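Local coordinates for CalS13 (Micromonospora echinospora, PDB 4ZAS), which probably transfers an amino group to a dTDP-linked keto sugar, using pyridoxal 5'-phosphate as cofactor, at residues P106-T119 with K150-W163. Sequence-based numbering, arbitrary orientation.
Sequences PGEVLTTPLTFEGT and KISPATRAIVVVHW. With T46 (dTDP-4-keto-6-deoxyglucose), chain H.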
ATOM      1  N   PRO A 106      20.331  11.020   9.948  1.00 84.28           N
ATOM      2  CA  PRO A 106      21.501  10.494  10.665  1.00 88.06           C
ATOM      3  C   PRO A 106      21.372   9.005  11.054  1.00 87.64           C
ATOM      4  O   PRO A 106      22.380   8.320  11.256  1.00 91.49           O
ATOM      5  CB  PRO A 106      21.560  11.373  11.918  1.00 89.09           C
ATOM      6  CG  PRO A 106      20.136  11.821  12.147  1.00 83.06           C
ATOM      7  CD  PRO A 106      19.460  11.849  10.805  1.00 80.07           C
ATOM      8  N   GLY A 107      20.129   8.534  11.150  1.00 79.29           N
ATOM      9  CA  GLY A 107      19.765   7.195  11.597  1.00 65.34           C
ATOM     10  C   GLY A 107      20.073   5.930  10.800  1.00 61.63           C
ATOM     11  O   GLY A 107      20.001   5.925   9.564  1.00 55.89           O
ATOM     12  N   GLU A 108      20.408   4.850  11.510  1.00 56.86           N
ATOM     13  CA  GLU A 108      20.675   3.557  10.880  1.00 48.70           C
ATOM     14  C   GLU A 108      19.775   2.430  11.374  1.00 47.35           C
ATOM     15  O   GLU A 108      19.218   2.485  12.468  1.00 52.41           O
ATOM     16  CB  GLU A 108      22.113   3.143  11.099  1.00 51.05           C
ATOM     17  CG  GLU A 108      23.114   4.095  10.525  1.00 60.76           C
ATOM     18  CD  GLU A 108      24.508   3.773  10.975  1.00 67.93           C
ATOM     19  OE1 GLU A 108      24.650   2.847  11.809  1.00 60.90           O
ATOM     20  OE2 GLU A 108      25.447   4.428  10.475  1.00 73.07           O
ATOM     21  N   VAL A 109      19.640   1.405  10.539  1.00 44.69           N
ATOM     22  CA  VAL A 109      18.933   0.182  10.898  1.00 39.60           C
ATOM     23  C   VAL A 109      19.817  -1.013  10.591  1.00 42.71           C
ATOM     24  O   VAL A 109      20.308  -1.166   9.464  1.00 42.61           O
ATOM     25  CB  VAL A 109      17.585   0.064  10.154  1.00 38.95           C
ATOM     26  CG1 VAL A 109      16.890  -1.259  10.507  1.00 31.65           C
ATOM     27  CG2 VAL A 109      16.684   1.255  10.478  1.00 34.02           C
ATOM     28  N   LEU A 110      20.039  -1.837  11.609  1.00 41.51           N
ATOM     29  CA  LEU A 110      20.792  -3.072  11.471  1.00 30.92           C
ATOM     30  C   LEU A 110      19.826  -4.166  11.058  1.00 39.46           C
ATOM     31  O   LEU A 110      18.784  -4.361  11.695  1.00 36.90           O
ATOM     32  CB  LEU A 110      21.493  -3.421  12.784  1.00 31.59           C
ATOM     33  CG  LEU A 110      22.628  -2.473  13.156  1.00 33.12           C
ATOM     34  CD1 LEU A 110      23.026  -2.640  14.600  1.00 37.45           C
ATOM     35  CD2 LEU A 110      23.828  -2.641  12.234  1.00 33.89           C
ATOM     36  N   THR A 111      20.143  -4.861   9.977  1.00 38.64           N
ATOM     37  CA  THR A 111      19.215  -5.843   9.420  1.00 40.38           C
ATOM     38  C   THR A 111      19.944  -6.956   8.692  1.00 44.86           C
ATOM     39  O   THR A 111      21.147  -6.857   8.432  1.00 48.89           O
ATOM     40  CB  THR A 111      18.247  -5.187   8.430  1.00 40.53           C
ATOM     41  OG1 THR A 111      17.409  -6.190   7.852  1.00 42.93           O
ATOM     42  CG2 THR A 111      19.022  -4.522   7.314  1.00 32.59           C
ATOM     43  N   THR A 112      19.211  -7.997   8.319  1.00 39.87           N
ATOM     44  CA  THR A 112      19.831  -9.097   7.599  1.00 41.28           C
ATOM     45  C   THR A 112      19.566  -8.987   6.111  1.00 44.29           C
ATOM     46  O   THR A 112      18.489  -8.576   5.701  1.00 44.91           O
ATOM     47  CB  THR A 112      19.348 -10.450   8.103  1.00 39.24           C
ATOM     48  OG1 THR A 112      19.749 -11.453   7.158  1.00 43.33           O
ATOM     49  CG2 THR A 112      17.845 -10.449   8.204  1.00 34.67           C
ATOM     50  N   PRO A 113      20.576  -9.311   5.296  1.00 42.43           N
ATOM     51  CA  PRO A 113      20.421  -9.273   3.840  1.00 43.77           C
ATOM     52  C   PRO A 113      19.828 -10.558   3.263  1.00 50.90           C
ATOM     53  O   PRO A 113      19.381 -10.558   2.104  1.00 56.03           O
ATOM     54  CB  PRO A 113      21.856  -9.047   3.341  1.00 38.14           C
ATOM     55  CG  PRO A 113      22.702  -9.533   4.398  1.00 40.63           C
ATOM     56  CD  PRO A 113      21.978  -9.433   5.700  1.00 33.71           C
ATOM     57  N   LEU A 114      19.794 -11.621   4.065  1.00 47.47           N
ATOM     58  CA  LEU A 114      19.191 -12.879   3.630  1.00 46.16           C
ATOM     59  C   LEU A 114      17.707 -12.865   3.963  1.00 39.93           C
ATOM     60  O   LEU A 114      17.269 -13.319   5.031  1.00 39.83           O
ATOM     61  CB  LEU A 114      19.897 -14.080   4.277  1.00 52.08           C
ATOM     62  CG  LEU A 114      19.408 -15.471   3.861  1.00 48.46           C
ATOM     63  CD1 LEU A 114      19.306 -15.514   2.378  1.00 54.11           C
ATOM     64  CD2 LEU A 114      20.394 -16.536   4.332  1.00 47.55           C
ATOM     65  N   THR A 115      16.935 -12.359   3.014  1.00 30.24           N
ATOM     66  CA  THR A 115      15.514 -12.151   3.225  1.00 38.16           C
ATOM     67  C   THR A 115      14.916 -11.598   1.952  1.00 37.92           C
ATOM     68  O   THR A 115      15.642 -11.319   0.991  1.00 38.30           O
ATOM     69  CB  THR A 115      15.251 -11.166   4.413  1.00 46.02           C
ATOM     70  OG1 THR A 115      13.844 -11.044   4.672  1.00 45.23           O
ATOM     71  CG2 THR A 115      15.843  -9.798   4.111  1.00 48.51           C
ATOM     72  N   PHE A 116      13.592 -11.463   1.939  1.00 36.59           N
ATOM     73  CA  PHE A 116      12.895 -10.781   0.848  1.00 40.82           C
ATOM     74  C   PHE A 116      13.206  -9.291   0.908  1.00 38.01           C
ATOM     75  O   PHE A 116      13.306  -8.728   2.009  1.00 37.59           O
ATOM     76  CB  PHE A 116      11.386 -11.015   0.948  1.00 41.01           C
ATOM     77  CG  PHE A 116      10.596 -10.388  -0.161  1.00 48.64           C
ATOM     78  CD1 PHE A 116      10.808 -10.758  -1.476  1.00 49.74           C
ATOM     79  CD2 PHE A 116       9.609  -9.442   0.120  1.00 47.46           C
ATOM     80  CE1 PHE A 116      10.055 -10.195  -2.496  1.00 49.73           C
ATOM     81  CE2 PHE A 116       8.866  -8.872  -0.892  1.00 41.03           C
ATOM     82  CZ  PHE A 116       9.080  -9.260  -2.198  1.00 43.47           C
ATOM     83  N   GLU A 117      13.347  -8.656  -0.250  1.00 35.85           N
ATOM     84  CA  GLU A 117      13.642  -7.220  -0.300  1.00 41.18           C
ATOM     85  C   GLU A 117      12.597  -6.355   0.434  1.00 45.71           C
ATOM     86  O   GLU A 117      12.921  -5.284   0.939  1.00 48.54           O
ATOM     87  CB  GLU A 117      13.760  -6.732  -1.750  1.00 40.67           C
ATOM     88  CG  GLU A 117      15.037  -7.168  -2.477  1.00 48.81           C
ATOM     89  CD  GLU A 117      14.969  -8.551  -3.143  1.00 49.99           C
ATOM     90  OE1 GLU A 117      13.987  -9.305  -2.956  1.00 54.87           O
ATOM     91  OE2 GLU A 117      15.906  -8.856  -3.902  1.00 41.37           O
ATOM     92  N   GLY A 118      11.357  -6.829   0.530  1.00 46.38           N
ATOM     93  CA  GLY A 118      10.329  -6.098   1.257  1.00 37.45           C
ATOM     94  C   GLY A 118      10.696  -5.860   2.708  1.00 40.65           C
ATOM     95  O   GLY A 118      10.182  -4.960   3.370  1.00 42.18           O
ATOM     96  N   THR A 119      11.605  -6.678   3.214  1.00 43.30           N
ATOM     97  CA  THR A 119      12.100  -6.498   4.563  1.00 38.75           C
ATOM     98  C   THR A 119      12.905  -5.216   4.676  1.00 39.60           C
ATOM     99  O   THR A 119      12.777  -4.487   5.642  1.00 46.55           O
ATOM    100  CB  THR A 119      12.972  -7.688   4.990  1.00 43.58           C
ATOM    101  OG1 THR A 119      12.179  -8.882   4.973  1.00 47.19           O
ATOM    102  CG2 THR A 119      13.544  -7.475   6.396  1.00 42.63           C
ATOM    103  N   LYS A 150      27.955  -4.397  16.111  1.00 54.02           N
ATOM    104  CA  LYS A 150      27.617  -3.303  15.208  1.00 48.86           C
ATOM    105  C   LYS A 150      26.605  -2.322  15.799  1.00 57.33           C
ATOM    106  O   LYS A 150      26.333  -1.275  15.212  1.00 67.31           O
ATOM    107  CB  LYS A 150      27.097  -3.880  13.884  1.00 47.25           C
ATOM    108  CG  LYS A 150      28.187  -4.591  13.095  1.00 44.92           C
ATOM    109  CD  LYS A 150      27.681  -5.194  11.805  1.00 42.19           C
ATOM    110  CE  LYS A 150      28.842  -5.714  10.980  1.00 39.06           C
ATOM    111  NZ  LYS A 150      28.343  -6.536   9.875  1.00 42.06           N
ATOM    112  N   ILE A 151      26.060  -2.641  16.969  1.00 56.08           N
ATOM    113  CA  ILE A 151      25.111  -1.730  17.599  1.00 51.51           C
ATOM    114  C   ILE A 151      25.863  -0.492  18.018  1.00 51.70           C
ATOM    115  O   ILE A 151      26.975  -0.557  18.528  1.00 55.37           O
ATOM    116  CB  ILE A 151      24.376  -2.370  18.768  1.00 50.12           C
ATOM    117  CG1 ILE A 151      23.306  -3.317  18.236  1.00 46.95           C
ATOM    118  CG2 ILE A 151      23.686  -1.306  19.594  1.00 49.22           C
ATOM    119  CD1 ILE A 151      22.509  -3.978  19.321  1.00 54.23           C
ATOM    120  N   SER A 152      25.256   0.640  17.722  1.00 57.14           N
ATOM    121  CA  SER A 152      25.890   1.939  17.824  1.00 58.54           C
ATOM    122  C   SER A 152      24.857   2.938  18.355  1.00 57.08           C
ATOM    123  O   SER A 152      23.656   2.651  18.341  1.00 51.87           O
ATOM    124  CB  SER A 152      26.427   2.335  16.442  1.00 59.65           C
ATOM    125  OG  SER A 152      26.725   3.707  16.342  1.00 64.97           O
ATOM    126  N   PRO A 153      25.311   4.099  18.856  1.00 54.51           N
ATOM    127  CA  PRO A 153      24.374   5.184  19.173  1.00 49.99           C
ATOM    128  C   PRO A 153      23.526   5.595  17.963  1.00 54.82           C
ATOM    129  O   PRO A 153      22.477   6.215  18.142  1.00 57.65           O
ATOM    130  CB  PRO A 153      25.293   6.334  19.594  1.00 46.16           C
ATOM    131  CG  PRO A 153      26.504   5.666  20.117  1.00 52.91           C
ATOM    132  CD  PRO A 153      26.678   4.398  19.317  1.00 54.77           C
ATOM    133  N   ALA A 154      23.985   5.245  16.761  1.00 47.07           N
ATOM    134  CA  ALA A 154      23.299   5.568  15.516  1.00 44.83           C
ATOM    135  C   ALA A 154      22.198   4.581  15.149  1.00 48.10           C
ATOM    136  O   ALA A 154      21.416   4.830  14.236  1.00 51.30           O
ATOM    137  CB  ALA A 154      24.309   5.654  14.384  1.00 45.22           C
ATOM    138  N   THR A 155      22.152   3.447  15.827  1.00 46.98           N
ATOM    139  CA  THR A 155      21.136   2.445  15.541  1.00 42.06           C
ATOM    140  C   THR A 155      19.766   2.907  16.013  1.00 53.63           C
ATOM    141  O   THR A 155      19.539   2.998  17.219  1.00 62.69           O
ATOM    142  CB  THR A 155      21.462   1.116  16.221  1.00 43.75           C
ATOM    143  OG1 THR A 155      22.811   0.728  15.909  1.00 50.16           O
ATOM    144  CG2 THR A 155      20.481   0.032  15.777  1.00 38.18           C
ATOM    145  N   ARG A 156      18.850   3.198  15.092  1.00 45.60           N
ATOM    146  CA  ARG A 156      17.504   3.590  15.497  1.00 37.52           C
ATOM    147  C   ARG A 156      16.655   2.358  15.672  1.00 39.50           C
ATOM    148  O   ARG A 156      15.740   2.319  16.498  1.00 43.84           O
ATOM    149  CB  ARG A 156      16.858   4.513  14.469  1.00 36.28           C
ATOM    150  CG  ARG A 156      17.633   5.772  14.256  1.00 43.79           C
ATOM    151  CD  ARG A 156      17.503   6.721  15.434  1.00 47.64           C
ATOM    152  NE  ARG A 156      18.400   7.854  15.257  1.00 53.89           N
ATOM    153  CZ  ARG A 156      19.632   7.906  15.761  1.00 59.83           C
ATOM    154  NH1 ARG A 156      20.085   6.909  16.513  1.00 56.49           N
ATOM    155  NH2 ARG A 156      20.405   8.963  15.540  1.00 61.60           N
ATOM    156  N   ALA A 157      16.966   1.336  14.889  1.00 38.88           N
ATOM    157  CA  ALA A 157      16.173   0.115  14.917  1.00 37.19           C
ATOM    158  C   ALA A 157      16.988  -1.102  14.474  1.00 40.19           C
ATOM    159  O   ALA A 157      18.003  -0.977  13.775  1.00 38.44           O
ATOM    160  CB  ALA A 157      14.918   0.275  14.041  1.00 32.47           C
ATOM    161  N   ILE A 158      16.535  -2.274  14.914  1.00 42.52           N
ATOM    162  CA  ILE A 158      17.108  -3.559  14.535  1.00 35.19           C
ATOM    163  C   ILE A 158      16.018  -4.423  13.935  1.00 33.81           C
ATOM    164  O   ILE A 158      14.947  -4.587  14.541  1.00 35.93           O
ATOM    165  CB  ILE A 158      17.751  -4.261  15.755  1.00 38.56           C
ATOM    166  CG1 ILE A 158      18.916  -3.443  16.299  1.00 38.56           C
ATOM    167  CG2 ILE A 158      18.212  -5.664  15.400  1.00 39.23           C
ATOM    168  CD1 ILE A 158      19.279  -3.785  17.744  1.00 43.39           C
ATOM    169  N   VAL A 159      16.261  -4.956  12.744  1.00 30.81           N
ATOM    170  CA  VAL A 159      15.282  -5.854  12.117  1.00 36.14           C
ATOM    171  C   VAL A 159      15.820  -7.287  11.992  1.00 42.29           C
ATOM    172  O   VAL A 159      16.806  -7.517  11.292  1.00 49.08           O
ATOM    173  CB  VAL A 159      14.857  -5.352  10.711  1.00 38.81           C
ATOM    174  CG1 VAL A 159      13.869  -6.324  10.091  1.00 35.77           C
ATOM    175  CG2 VAL A 159      14.240  -3.966  10.776  1.00 44.87           C
ATOM    176  N   VAL A 160      15.159  -8.242  12.639  1.00 38.88           N
ATOM    177  CA  VAL A 160      15.474  -9.659  12.458  1.00 38.60           C
ATOM    178  C   VAL A 160      14.365 -10.365  11.663  1.00 42.17           C
ATOM    179  O   VAL A 160      13.170 -10.076  11.823  1.00 44.59           O
ATOM    180  CB  VAL A 160      15.668 -10.390  13.800  1.00 37.87           C
ATOM    181  CG1 VAL A 160      16.806  -9.768  14.616  1.00 40.83           C
ATOM    182  CG2 VAL A 160      14.363 -10.386  14.569  1.00 30.96           C
ATOM    183  N   VAL A 161      14.768 -11.289  10.800  1.00 36.90           N
ATOM    184  CA  VAL A 161      13.825 -12.098  10.048  1.00 29.80           C
ATOM    185  C   VAL A 161      13.829 -13.535  10.529  1.00 38.50           C
ATOM    186  O   VAL A 161      14.893 -14.163  10.642  1.00 44.53           O
ATOM    187  CB  VAL A 161      14.142 -12.060   8.560  1.00 40.72           C
ATOM    188  CG1 VAL A 161      13.217 -13.026   7.819  1.00 31.32           C
ATOM    189  CG2 VAL A 161      14.059 -10.628   8.018  1.00 42.89           C
ATOM    190  N   HIS A 162      12.646 -14.057  10.833  1.00 41.72           N
ATOM    191  CA  HIS A 162      12.498 -15.485  11.111  1.00 26.65           C
ATOM    192  C   HIS A 162      12.413 -16.225   9.787  1.00 34.16           C
ATOM    193  O   HIS A 162      11.332 -16.639   9.375  1.00 35.64           O
ATOM    194  CB  HIS A 162      11.233 -15.759  11.915  1.00 26.45           C
ATOM    195  CG  HIS A 162      11.127 -14.975  13.186  1.00 37.49           C
ATOM    196  ND1 HIS A 162      11.907 -15.237  14.294  1.00 41.83           N
ATOM    197  CD2 HIS A 162      10.320 -13.942  13.530  1.00 41.39           C
ATOM    198  CE1 HIS A 162      11.581 -14.403  15.267  1.00 41.19           C
ATOM    199  NE2 HIS A 162      10.621 -13.607  14.830  1.00 44.30           N
ATOM    200  N   TRP A 163      13.545 -16.413   9.128  1.00 35.69           N
ATOM    201  CA  TRP A 163      13.541 -17.017   7.804  1.00 38.66           C
ATOM    202  C   TRP A 163      12.861 -18.392   7.811  1.00 44.94           C
ATOM    203  O   TRP A 163      13.110 -19.218   8.691  1.00 50.62           O
ATOM    204  CB  TRP A 163      14.965 -17.116   7.251  1.00 30.71           C
ATOM    205  CG  TRP A 163      15.002 -17.469   5.802  1.00 39.25           C
ATOM    206  CD1 TRP A 163      15.529 -18.602   5.242  1.00 43.24           C
ATOM    207  CD2 TRP A 163      14.460 -16.700   4.716  1.00 43.11           C
ATOM    208  NE1 TRP A 163      15.362 -18.576   3.875  1.00 45.97           N
ATOM    209  CE2 TRP A 163      14.707 -17.418   3.530  1.00 47.29           C
ATOM    210  CE3 TRP A 163      13.790 -15.472   4.635  1.00 49.44           C
ATOM    211  CZ2 TRP A 163      14.312 -16.946   2.274  1.00 45.18           C
ATOM    212  CZ3 TRP A 163      13.397 -15.007   3.382  1.00 50.07           C
ATOM    213  CH2 TRP A 163      13.663 -15.744   2.225  1.00 45.85           C
TER
HETATM  214  C4  T46 H 402       7.877 -12.782  -1.441  0.83 87.69           C
HETATM  215  C5  T46 H 402       8.666 -14.036  -1.924  0.83 82.93           C
HETATM  216  C6  T46 H 402       9.424 -14.579  -0.750  0.83 76.40           C
HETATM  217  C21 T46 H 402       0.616 -18.867  -7.154  0.83 60.74           C
HETATM  218  O21 T46 H 402       0.318 -19.981  -7.464  0.83 65.29           O
HETATM  219  N31 T46 H 402      -0.391 -17.746  -6.942  0.83 56.94           N
HETATM  220  C41 T46 H 402       0.005 -16.395  -6.561  0.83 53.78           C
HETATM  221  O41 T46 H 402      -0.825 -15.568  -6.408  0.83 51.43           O
HETATM  222  C51 T46 H 402       1.412 -16.059  -6.365  0.83 57.30           C
HETATM  223  C5A T46 H 402       1.796 -14.605  -5.954  0.83 50.61           C
HETATM  224  C61 T46 H 402       2.442 -17.103  -6.554  0.83 57.89           C
HETATM  225  N11 T46 H 402       2.065 -18.469  -6.934  0.83 59.48           N
HETATM  226  C1, T46 H 402       3.056 -19.556  -7.147  0.83 63.55           C
HETATM  227  C2, T46 H 402       3.739 -19.305  -8.288  0.83 64.61           C
HETATM  228  C3, T46 H 402       5.332 -19.563  -7.985  0.83 63.80           C
HETATM  229  O3, T46 H 402       5.651 -20.907  -8.465  0.83 70.70           O
HETATM  230  O4, T46 H 402       4.053 -19.684  -6.022  0.83 64.67           O
HETATM  231  C4, T46 H 402       5.511 -19.496  -6.719  0.83 62.54           C
HETATM  232  C5, T46 H 402       6.119 -18.137  -6.310  0.83 60.73           C
HETATM  233  O5, T46 H 402       5.394 -17.094  -6.974  0.83 65.42           O
HETATM  234  P   T46 H 402       6.182 -15.657  -7.246  0.83 63.21           P
HETATM  235  O1P T46 H 402       6.581 -15.565  -8.712  0.83 56.62           O
HETATM  236  O2P T46 H 402       5.264 -14.519  -6.863  0.83 62.19           O
HETATM  237  OPP T46 H 402       7.523 -15.650  -6.238  0.83 78.83           O
HETATM  238  P2  T46 H 402       8.393 -14.299  -5.731  0.83 88.17           P
HETATM  239  O4P T46 H 402       9.855 -14.659  -5.487  0.83 86.51           O
HETATM  240  O3P T46 H 402       8.278 -13.224  -6.794  0.83 95.62           O
HETATM  241  O1  T46 H 402       7.763 -13.669  -4.343  0.83 77.59           O
HETATM  242  C1  T46 H 402       6.951 -14.446  -3.554  0.83 80.72           C
HETATM  243  C2  T46 H 402       5.978 -13.470  -2.964  0.83 83.49           C
HETATM  244  O2  T46 H 402       5.158 -12.929  -4.054  0.83 82.05           O
HETATM  245  C3  T46 H 402       6.749 -12.364  -2.364  0.83 84.74           C
HETATM  246  O3  T46 H 402       5.852 -11.457  -1.658  0.83 81.84           O
HETATM  247  O4  T46 H 402       8.180 -12.199  -0.466  0.83 91.02           O
HETATM  248  O5  T46 H 402       7.798 -15.054  -2.514  0.83 81.76           O
HETATM  249  O   HOH W   1      24.270   0.696  13.641  1.00 52.17           O
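Four backbone hydrogen bonds pair E108 and L110 with residues 154-159, and the two strand axes, 18° apart, define a parallel pairing. E108 N donates to A154 O; R156 N donates to E108 O at 2.7 Å. L110 N reaches A157 O, and V159 N meets L110 O at 2.8 Å with an N-H...O angle of 170°. Because E108 bridges T155 but V109 bridges A157, the register slips by one, a beta bulge at R156. Polar side chains meet through a water that donates to E108 OE1 and accepts from T155 OG1.

Apolar packing divides between the two faces. L110 CD1 lies 3.7 Å from I151 CG1, whereas V109 CG1 touches V159 CG2 (3.8 Å) on the face covered by helix 82-94. Beyond strand 108-111, T119 CG2 and V161 CG2 meet tip to tip at 3.6 Å; with chi1 at -62°, T119 OG1 sits beside the backbone N and CG2 points opposite it, toward V161. T115 CA approaches W163 CZ3 at 3.6 Å.

Ligand contact comes from F116, whose ring carries T46 O4 2.9 Å above its centre and also meets the W248 ring of the second subunit. Alanine in its place would probably leave T46 O4 and the W248 ring without this neighbour. Two parallel strands, one continuing into the loop that brings F116 to the sugar, fit the large-domain sheet of fold-type I PLP enzymes.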